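Local coordinates for aldehyde dehydrogenase family protein (Pseudomonas syringae pv. tomato, PDB 6X9L) that oxidises long-chain aliphatic aldehydes such as octanal, using NAD+ as the electron acceptor, at the interface of chains A and B. Coordinates in Å, arbitrary orientation; residue numbers count along the deposited sequence, not the author numbering. Chains: chain A/B, Aldehyde dehydrogenase family protein.

The interface of chains A and B. Residues chain A 244-245, 248-249; chain B 241, 244-245, 248.
Helix 237-247 of the coenzyme-binding domain and the 3-10 turn 248-250 that follows it pack against the same segment of the other chain, about a two-fold axis. In aldehyde dehydrogenases this helix usually takes part in the dimer interface, so the contact probably belongs to a biological dimer, although the structure alone does not prove the oligomeric state. Small alanines let the two helices come close. The methyl CB of A:Ala248 meets CB of B:Ala244 obliquely, methyl flank against methyl flank, at 3.7 Å, and the symmetry twin joins A:Ala244 to B:Ala248. The same A:Ala248 methyl also lies 3.7 Å from the backbone carbonyl O of B:Ala241. The two Gln245 residues lie at the centre, across the axis from each other, and the two alanine pairs flank them. Each has CG anti to its own carbonyl carbon, beside the backbone N (chi1 -85°), and an extended chain beyond (chi2 154°). The side chain therefore lies alongside the partner helix end, using its aliphatic part for contact. CG of B:Gln245 touches CB of A:Ala248 at 3.8 Å, and its CG approaches CA of A:Gln245 at 4.1 Å near the axis. The amide tips add contact but no hydrogen bond: NE2 of A:Gln245 is 3.6 Å from the main-chain O of B:Gln245, too long for one. No polar pair bonds across this patch, so it rests on van der Waals packing and the burial of 245 Å² of surface. At its margin the ring of A:Pro249 crosses the side chain of B:Gln245 at about a right angle, with ring carbon CD 3.7 Å from the amide nitrogen NE2 of B:Gln245.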
# COMPACT_ATOMS: atom_id res chain seq x y z
N ALA A 244 9.12 -6.25 3.37
CA ALA A 244 8.05 -5.56 4.09
C ALA A 244 8.42 -5.35 5.55
O ALA A 244 8.29 -4.25 6.09
CB ALA A 244 6.74 -6.34 3.98
N GLN A 245 8.89 -6.42 6.21
CA GLN A 245 9.29 -6.33 7.61
C GLN A 245 10.45 -5.37 7.80
O GLN A 245 10.47 -4.60 8.76
CB GLN A 245 9.66 -7.71 8.14
CG GLN A 245 8.47 -8.51 8.62
CD GLN A 245 8.72 -10.00 8.55
OE1 GLN A 245 9.81 -10.45 8.21
NE2 GLN A 245 7.69 -10.78 8.88
N ALA A 248 9.11 -1.67 7.55
CA ALA A 248 8.05 -1.15 8.42
C ALA A 248 8.50 0.02 9.27
O ALA A 248 7.78 1.04 9.30
CB ALA A 248 7.49 -2.29 9.28
N PRO A 249 9.63 -0.02 9.98
CA PRO A 249 9.93 1.09 10.91
C PRO A 249 10.14 2.44 10.23
O PRO A 249 9.88 3.47 10.86
CB PRO A 249 11.18 0.60 11.66
CG PRO A 249 11.69 -0.55 10.87
CD PRO A 249 10.60 -1.13 10.07
N ALA B 241 3.99 0.22 12.93
CA ALA B 241 5.06 -0.61 12.39
C ALA B 241 4.92 -2.06 12.85
O ALA B 241 5.12 -2.99 12.06
CB ALA B 241 6.42 -0.04 12.77
N ALA B 244 2.36 -3.63 10.71
CA ALA B 244 2.95 -3.91 9.40
C ALA B 244 3.81 -5.17 9.44
O ALA B 244 3.68 -6.05 8.58
CB ALA B 244 3.79 -2.72 8.93
N GLN B 245 4.69 -5.27 10.44
CA GLN B 245 5.55 -6.44 10.58
C GLN B 245 4.74 -7.70 10.82
O GLN B 245 5.05 -8.76 10.26
CB GLN B 245 6.54 -6.23 11.72
CG GLN B 245 7.78 -5.48 11.31
CD GLN B 245 8.43 -4.75 12.47
OE1 GLN B 245 7.98 -4.87 13.61
NE2 GLN B 245 9.49 -3.99 12.18
N ALA B 248 3.10 -8.83 7.42
CA ALA B 248 3.89 -9.12 6.22
C ALA B 248 3.74 -10.55 5.73
O ALA B 248 3.50 -10.75 4.53
CB ALA B 248 5.36 -8.77 6.48